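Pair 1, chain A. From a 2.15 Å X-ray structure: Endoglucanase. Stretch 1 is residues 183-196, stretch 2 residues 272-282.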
# COMPACT_ATOMS: atom_id res chain seq x y z
N TYR A 183 -1.31 13.59 7.03
CA TYR A 183 -2.60 13.78 6.37
C TYR A 183 -3.54 12.74 6.90
O TYR A 183 -3.23 11.56 6.86
CB TYR A 183 -2.45 13.57 4.87
CG TYR A 183 -1.46 14.45 4.19
CD1 TYR A 183 -0.13 14.07 4.10
CD2 TYR A 183 -1.89 15.58 3.47
CE1 TYR A 183 0.76 14.79 3.36
CE2 TYR A 183 -0.99 16.31 2.70
CZ TYR A 183 0.33 15.94 2.69
OH TYR A 183 1.24 16.68 1.96
N VAL A 184 -4.68 13.16 7.42
CA VAL A 184 -5.59 12.21 8.03
C VAL A 184 -6.16 11.19 7.02
O VAL A 184 -6.47 10.04 7.37
CB VAL A 184 -6.74 12.91 8.75
CG1 VAL A 184 -7.88 11.90 9.00
CG2 VAL A 184 -6.26 13.47 10.09
N THR A 185 -6.21 11.59 5.75
CA THR A 185 -6.99 10.87 4.76
C THR A 185 -6.24 9.59 4.37
O THR A 185 -6.83 8.52 4.26
CB THR A 185 -7.27 11.77 3.51
OG1 THR A 185 -7.90 13.00 3.94
CG2 THR A 185 -8.19 11.07 2.51
N THR A 186 -4.91 9.68 4.33
CA THR A 186 -4.07 8.51 4.06
C THR A 186 -3.72 7.76 5.34
O THR A 186 -3.59 6.54 5.32
CB THR A 186 -2.75 8.92 3.34
OG1 THR A 186 -2.23 10.09 3.98
CG2 THR A 186 -2.98 9.19 1.84
N THR A 187 -3.49 8.49 6.43
CA THR A 187 -3.12 7.88 7.69
C THR A 187 -4.20 6.93 8.17
O THR A 187 -3.89 5.84 8.64
CB THR A 187 -2.86 8.93 8.84
OG1 THR A 187 -1.68 9.67 8.53
CG2 THR A 187 -2.60 8.22 10.22
N ALA A 188 -5.46 7.32 8.02
CA ALA A 188 -6.56 6.50 8.49
C ALA A 188 -6.74 5.23 7.64
O ALA A 188 -6.79 4.13 8.20
CB ALA A 188 -7.86 7.33 8.59
N VAL A 189 -6.64 5.34 6.32
CA VAL A 189 -6.81 4.13 5.49
C VAL A 189 -5.59 3.23 5.60
O VAL A 189 -5.67 2.02 5.35
CB VAL A 189 -7.11 4.44 3.99
CG1 VAL A 189 -8.33 5.32 3.84
CG2 VAL A 189 -5.88 5.01 3.25
N THR A 190 -4.43 3.85 5.82
CA THR A 190 -3.20 3.10 5.99
C THR A 190 -3.29 2.30 7.28
O THR A 190 -3.09 1.09 7.27
CB THR A 190 -2.00 4.08 6.08
OG1 THR A 190 -1.77 4.64 4.78
CG2 THR A 190 -0.72 3.34 6.54
N ALA A 191 -3.70 2.94 8.37
CA ALA A 191 -3.78 2.23 9.65
C ALA A 191 -4.79 1.08 9.58
O ALA A 191 -4.53 -0.04 10.07
CB ALA A 191 -4.13 3.19 10.76
N ALA A 192 -5.92 1.33 8.93
CA ALA A 192 -6.97 0.31 8.74
C ALA A 192 -6.41 -0.89 8.00
O ALA A 192 -6.75 -2.02 8.33
CB ALA A 192 -8.15 0.87 7.96
N GLN A 193 -5.62 -0.64 6.96
CA GLN A 193 -5.09 -1.72 6.16
C GLN A 193 -4.00 -2.53 6.87
O GLN A 193 -3.97 -3.75 6.77
CB GLN A 193 -4.63 -1.25 4.78
CG GLN A 193 -5.73 -0.81 3.85
CD GLN A 193 -5.19 -0.20 2.55
OE1 GLN A 193 -5.01 -0.89 1.55
NE2 GLN A 193 -4.97 1.11 2.56
N LEU A 194 -3.14 -1.88 7.64
CA LEU A 194 -2.21 -2.64 8.48
C LEU A 194 -2.99 -3.48 9.50
O LEU A 194 -2.65 -4.64 9.78
CB LEU A 194 -1.20 -1.73 9.18
CG LEU A 194 -0.37 -0.80 8.28
CD1 LEU A 194 0.54 0.09 9.16
CD2 LEU A 194 0.49 -1.56 7.22
N LEU A 195 -4.08 -2.92 10.02
CA LEU A 195 -4.85 -3.63 11.03
C LEU A 195 -5.42 -4.90 10.43
O LEU A 195 -5.43 -5.96 11.07
CB LEU A 195 -6.00 -2.75 11.55
CG LEU A 195 -5.67 -1.79 12.70
CD1 LEU A 195 -6.87 -0.88 12.92
CD2 LEU A 195 -5.33 -2.54 14.00
N LYS A 196 -5.90 -4.80 9.19
CA LYS A 196 -6.54 -5.93 8.51
C LYS A 196 -5.52 -6.99 8.17
O LYS A 196 -5.83 -8.18 8.19
CB LYS A 196 -7.21 -5.42 7.23
CG LYS A 196 -8.30 -6.29 6.71
CD LYS A 196 -9.39 -6.51 7.76
CE LYS A 196 -10.11 -7.83 7.45
NZ LYS A 196 -10.97 -8.23 8.61
N THR A 272 -15.68 15.90 6.87
CA THR A 272 -16.48 14.75 7.27
C THR A 272 -15.92 13.42 6.78
O THR A 272 -16.00 12.44 7.51
CB THR A 272 -17.96 14.89 6.83
OG1 THR A 272 -18.01 15.26 5.44
CG2 THR A 272 -18.65 15.96 7.66
N GLN A 273 -15.34 13.35 5.57
CA GLN A 273 -14.65 12.12 5.15
C GLN A 273 -13.52 11.70 6.10
O GLN A 273 -13.36 10.53 6.41
CB GLN A 273 -14.17 12.16 3.68
CG GLN A 273 -13.17 13.26 3.33
CD GLN A 273 -11.72 12.78 3.34
OE1 GLN A 273 -11.42 11.64 3.74
NE2 GLN A 273 -10.80 13.66 2.94
N ASP A 274 -12.72 12.67 6.54
CA ASP A 274 -11.67 12.39 7.49
C ASP A 274 -12.27 11.93 8.81
O ASP A 274 -11.72 11.04 9.47
CB ASP A 274 -10.75 13.61 7.71
CG ASP A 274 -9.84 13.89 6.52
OD1 ASP A 274 -9.12 12.96 6.09
OD2 ASP A 274 -9.81 15.06 6.04
N THR A 275 -13.35 12.59 9.23
CA THR A 275 -13.97 12.25 10.49
C THR A 275 -14.46 10.78 10.46
O THR A 275 -14.21 9.98 11.38
CB THR A 275 -15.13 13.25 10.79
OG1 THR A 275 -14.61 14.59 10.87
CG2 THR A 275 -15.83 12.90 12.07
N ALA A 276 -15.05 10.39 9.33
CA ALA A 276 -15.60 9.03 9.16
C ALA A 276 -14.47 7.99 8.98
O ALA A 276 -14.49 6.93 9.61
CB ALA A 276 -16.56 9.01 7.94
N LYS A 277 -13.47 8.30 8.16
CA LYS A 277 -12.29 7.43 8.07
C LYS A 277 -11.64 7.18 9.43
O LYS A 277 -11.34 6.04 9.77
CB LYS A 277 -11.23 7.99 7.13
CG LYS A 277 -11.51 7.81 5.64
CD LYS A 277 -10.50 8.63 4.84
CE LYS A 277 -10.50 8.29 3.36
NZ LYS A 277 -11.53 9.13 2.65
N ALA A 278 -11.53 8.21 10.26
CA ALA A 278 -10.87 8.02 11.54
C ALA A 278 -11.78 7.20 12.44
O ALA A 278 -11.32 6.32 13.14
CB ALA A 278 -10.54 9.36 12.18
N ALA A 279 -13.08 7.46 12.38
CA ALA A 279 -14.05 6.62 13.07
C ALA A 279 -13.86 5.16 12.71
O ALA A 279 -13.83 4.31 13.59
CB ALA A 279 -15.53 7.07 12.80
N ALA A 280 -13.76 4.87 11.43
CA ALA A 280 -13.68 3.48 10.97
C ALA A 280 -12.39 2.83 11.51
O ALA A 280 -12.42 1.74 12.09
CB ALA A 280 -13.75 3.40 9.43
N ALA A 281 -11.28 3.53 11.38
CA ALA A 281 -10.00 2.94 11.77
C ALA A 281 -9.94 2.71 13.26
O ALA A 281 -9.52 1.63 13.70
CB ALA A 281 -8.84 3.81 11.31
N TRP A 282 -10.42 3.68 14.02
CA TRP A 282 -10.50 3.56 15.48
C TRP A 282 -11.42 2.40 15.90
O TRP A 282 -11.16 1.75 16.90
CB TRP A 282 -11.06 4.83 16.11
CG TRP A 282 -10.11 5.97 16.16
CD1 TRP A 282 -8.75 5.91 16.33
CD2 TRP A 282 -10.44 7.36 16.05
NE1 TRP A 282 -8.21 7.18 16.28
CE2 TRP A 282 -9.24 8.09 16.17
CE3 TRP A 282 -11.64 8.05 15.82
CZ2 TRP A 282 -9.20 9.48 16.08
CZ3 TRP A 282 -11.59 9.45 15.71
CH2 TRP A 282 -10.39 10.14 15.87

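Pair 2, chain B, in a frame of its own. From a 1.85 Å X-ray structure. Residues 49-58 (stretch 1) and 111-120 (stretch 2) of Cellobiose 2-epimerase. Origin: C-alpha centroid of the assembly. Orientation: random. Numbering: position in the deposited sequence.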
# COMPACT_ATOMS: atom_id res chain seq x y z
N GLY B 49 3.98 11.34 -6.54
CA GLY B 49 2.99 10.76 -7.42
C GLY B 49 2.22 9.66 -6.68
O GLY B 49 0.99 9.66 -6.68
N ILE B 50 2.97 8.78 -6.02
CA ILE B 50 2.35 7.74 -5.22
C ILE B 50 1.56 8.34 -4.04
O ILE B 50 0.44 7.89 -3.78
CB ILE B 50 3.35 6.65 -4.79
CG1 ILE B 50 3.81 5.88 -6.04
CG2 ILE B 50 2.69 5.71 -3.77
CD1 ILE B 50 4.91 4.87 -5.81
N ALA B 51 2.14 9.29 -3.32
CA ALA B 51 1.41 9.94 -2.23
C ALA B 51 0.06 10.46 -2.74
O ALA B 51 -0.97 10.33 -2.06
CB ALA B 51 2.25 11.03 -1.60
N THR B 52 0.03 11.04 -3.95
CA THR B 52 -1.20 11.64 -4.47
C THR B 52 -2.23 10.55 -4.78
O THR B 52 -3.42 10.73 -4.50
CB THR B 52 -0.90 12.51 -5.71
OG1 THR B 52 -0.01 13.58 -5.41
CG2 THR B 52 -2.16 13.14 -6.26
N CYS B 53 -1.79 9.46 -5.42
CA CYS B 53 -2.64 8.30 -5.59
C CYS B 53 -3.21 7.84 -4.25
O CYS B 53 -4.39 7.52 -4.16
CB CYS B 53 -1.91 7.11 -6.19
SG CYS B 53 -1.27 7.43 -7.85
N ARG B 54 -2.36 7.75 -3.22
CA ARG B 54 -2.81 7.18 -1.96
C ARG B 54 -3.85 8.09 -1.31
O ARG B 54 -4.82 7.59 -0.73
CB ARG B 54 -1.61 6.89 -1.06
CG ARG B 54 -0.86 5.66 -1.55
CD ARG B 54 0.42 5.55 -0.74
NE ARG B 54 1.07 4.29 -1.12
CZ ARG B 54 2.17 3.88 -0.51
NH1 ARG B 54 2.76 4.65 0.40
NH2 ARG B 54 2.65 2.69 -0.80
N GLN B 55 -3.62 9.40 -1.37
CA GLN B 55 -4.59 10.38 -0.90
C GLN B 55 -5.93 10.20 -1.62
O GLN B 55 -6.97 10.17 -0.97
CB GLN B 55 -4.03 11.79 -1.06
CG GLN B 55 -2.84 12.09 -0.17
CD GLN B 55 -1.96 13.16 -0.78
OE1 GLN B 55 -2.25 13.65 -1.88
NE2 GLN B 55 -0.88 13.50 -0.08
N LEU B 56 -5.90 10.00 -2.94
CA LEU B 56 -7.12 9.82 -3.71
C LEU B 56 -7.82 8.53 -3.28
O LEU B 56 -9.05 8.49 -3.12
CB LEU B 56 -6.79 9.82 -5.19
CG LEU B 56 -7.92 9.38 -6.13
CD1 LEU B 56 -9.20 10.19 -5.95
CD2 LEU B 56 -7.42 9.49 -7.54
N TRP B 57 -7.03 7.46 -3.12
CA TRP B 57 -7.61 6.18 -2.73
C TRP B 57 -8.31 6.29 -1.38
O TRP B 57 -9.46 5.85 -1.23
CB TRP B 57 -6.55 5.05 -2.78
CG TRP B 57 -7.19 3.74 -2.40
CD1 TRP B 57 -7.72 2.82 -3.25
CD2 TRP B 57 -7.54 3.32 -1.06
NE1 TRP B 57 -8.33 1.82 -2.53
CE2 TRP B 57 -8.24 2.11 -1.19
CE3 TRP B 57 -7.31 3.84 0.20
CZ2 TRP B 57 -8.73 1.42 -0.09
CZ3 TRP B 57 -7.76 3.14 1.30
CH2 TRP B 57 -8.49 1.96 1.15
N ALA B 58 -7.61 6.87 -0.38
CA ALA B 58 -8.09 6.95 1.00
C ALA B 58 -9.39 7.76 1.08
O ALA B 58 -10.35 7.30 1.69
CB ALA B 58 -7.04 7.51 1.93
N VAL B 111 6.83 1.35 -12.56
CA VAL B 111 5.66 0.46 -12.61
C VAL B 111 4.89 0.53 -11.29
O VAL B 111 3.67 0.53 -11.28
CB VAL B 111 6.11 -0.97 -12.96
CG1 VAL B 111 4.98 -1.98 -12.79
CG2 VAL B 111 6.67 -1.09 -14.37
N TYR B 112 5.59 0.65 -10.16
CA TYR B 112 4.98 0.72 -8.83
C TYR B 112 4.05 1.92 -8.76
O TYR B 112 2.94 1.81 -8.25
CB TYR B 112 6.10 0.83 -7.80
CG TYR B 112 5.72 0.96 -6.33
CD1 TYR B 112 4.73 0.17 -5.75
CD2 TYR B 112 6.45 1.79 -5.50
CE1 TYR B 112 4.44 0.27 -4.41
CE2 TYR B 112 6.18 1.90 -4.15
CZ TYR B 112 5.16 1.14 -3.61
OH TYR B 112 4.91 1.24 -2.27
N ALA B 113 4.50 3.05 -9.30
CA ALA B 113 3.67 4.24 -9.28
C ALA B 113 2.46 4.06 -10.21
O ALA B 113 1.37 4.50 -9.85
CB ALA B 113 4.53 5.46 -9.60
N GLN B 114 2.64 3.43 -11.37
CA GLN B 114 1.54 3.25 -12.32
C GLN B 114 0.47 2.35 -11.69
O GLN B 114 -0.72 2.61 -11.82
CB GLN B 114 1.99 2.70 -13.68
CG GLN B 114 3.21 3.38 -14.29
CD GLN B 114 3.21 4.90 -14.19
OE1 GLN B 114 2.24 5.56 -14.57
NE2 GLN B 114 4.29 5.46 -13.68
N ALA B 115 0.91 1.32 -10.96
CA ALA B 115 -0.01 0.45 -10.23
C ALA B 115 -0.87 1.23 -9.24
O ALA B 115 -2.10 1.11 -9.24
CB ALA B 115 0.77 -0.67 -9.54
N PHE B 116 -0.22 2.03 -8.38
CA PHE B 116 -0.93 2.87 -7.44
C PHE B 116 -1.94 3.77 -8.17
O PHE B 116 -3.00 4.02 -7.63
CB PHE B 116 0.02 3.61 -6.50
CG PHE B 116 0.11 2.83 -5.18
CD1 PHE B 116 -0.97 2.81 -4.32
CD2 PHE B 116 1.21 2.05 -4.88
CE1 PHE B 116 -0.96 2.02 -3.17
CE2 PHE B 116 1.23 1.26 -3.72
CZ PHE B 116 0.15 1.25 -2.88
N GLY B 117 -1.63 4.25 -9.37
CA GLY B 117 -2.57 5.04 -10.16
C GLY B 117 -3.84 4.27 -10.50
O GLY B 117 -4.96 4.75 -10.25
N VAL B 118 -3.65 3.03 -10.97
CA VAL B 118 -4.78 2.17 -11.27
C VAL B 118 -5.64 1.94 -10.04
O VAL B 118 -6.87 2.07 -10.09
CB VAL B 118 -4.28 0.84 -11.85
CG1 VAL B 118 -5.38 -0.21 -11.91
CG2 VAL B 118 -3.63 1.08 -13.20
N TYR B 119 -4.97 1.62 -8.91
CA TYR B 119 -5.68 1.36 -7.66
C TYR B 119 -6.53 2.56 -7.24
O TYR B 119 -7.68 2.40 -6.83
CB TYR B 119 -4.64 1.05 -6.58
CG TYR B 119 -5.19 0.53 -5.26
CD1 TYR B 119 -6.08 -0.53 -5.19
CD2 TYR B 119 -4.78 1.09 -4.07
CE1 TYR B 119 -6.54 -1.04 -3.99
CE2 TYR B 119 -5.25 0.62 -2.85
CZ TYR B 119 -6.12 -0.47 -2.80
OH TYR B 119 -6.54 -0.91 -1.58
N ALA B 120 -5.95 3.77 -7.29
CA ALA B 120 -6.65 4.96 -6.82
C ALA B 120 -7.76 5.42 -7.78
O ALA B 120 -8.86 5.82 -7.33
CB ALA B 120 -5.67 6.05 -6.56

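Two helices that run side by side in nearly the same direction can be held together by quite different chemistry, and the two pairs compared here make the point. In pair 1 the helix axes approach to 8.7 Å and their N-to-C directions differ by 20°; in pair 2 the values are 8.5 Å and 18°. The N, CA and C atoms of 14 central residues superpose with an RMSD of 0.4 Å.

At the centre, A188(A) matches C53(B), and both point toward the partner helix. The CB of A188(A) lies 3.7 Å from CB of K277(A), while the carbonyl O of A188(A) is 3.7 Å from CB of A281(A). In pair 2 the same plan recurs: CB of C53(B) is 4.0 Å from CB of F116(B), the match of K277(A), and O of C53(B) is 3.1 Å from CB of A120(B), the match of A281(A). The match of A278(A) is G117(B), whose N approaches SG of C53(B) to 3.5 Å. In both pairs a small side chain meets backbone across the gap: CB of A281(A) and of A120(B) at the carbonyl O of A188(A) and of C53(B).

Around this common centre the solutions diverge. T185(A) and D274(A) coincide with I50(B) and A113(B). Pair 1 uses polarity here: OG1 of T185(A) donates a very short hydrogen bond of 2.5 Å to OD1 of D274(A) and accepts one of 3.1 Å from NE2 of Q273(A). The adjacent turn is tied in as well, because NZ of K277(A) donates to OE1 of Q273(A) at 2.7 Å. No hydrogen bond joins the two stretches of pair 2. I50(B) instead packs its CG1 3.7 Å from CB of A113(B) and its CD1 3.5 Å from CD2 of Y112(B), the match of Q273(A).

One turn on, V189(A) and K277(A) meet through CG1 and CE at 3.7 Å, an aliphatic contact in which the lysine contributes its methylene chain. At the matching positions the charge changes helix: CZ of R54(B) sits 4.5 Å from the ring centroid of F116(B), over its face, in a cation-pi interaction.

The greatest difference in bulk comes at A192(A) and A280(A), which match W57(B) and Y119(B). Neither alanine comes into close contact with the opposing stretch, whereas the five-membered ring of W57(B) forms an offset stack with Y119(B), centroids 4.0 Å apart and planes at 9°. One backbone frame thus accommodates a buried polar network in pair 1 and a largely apolar, aromatic interface in pair 2.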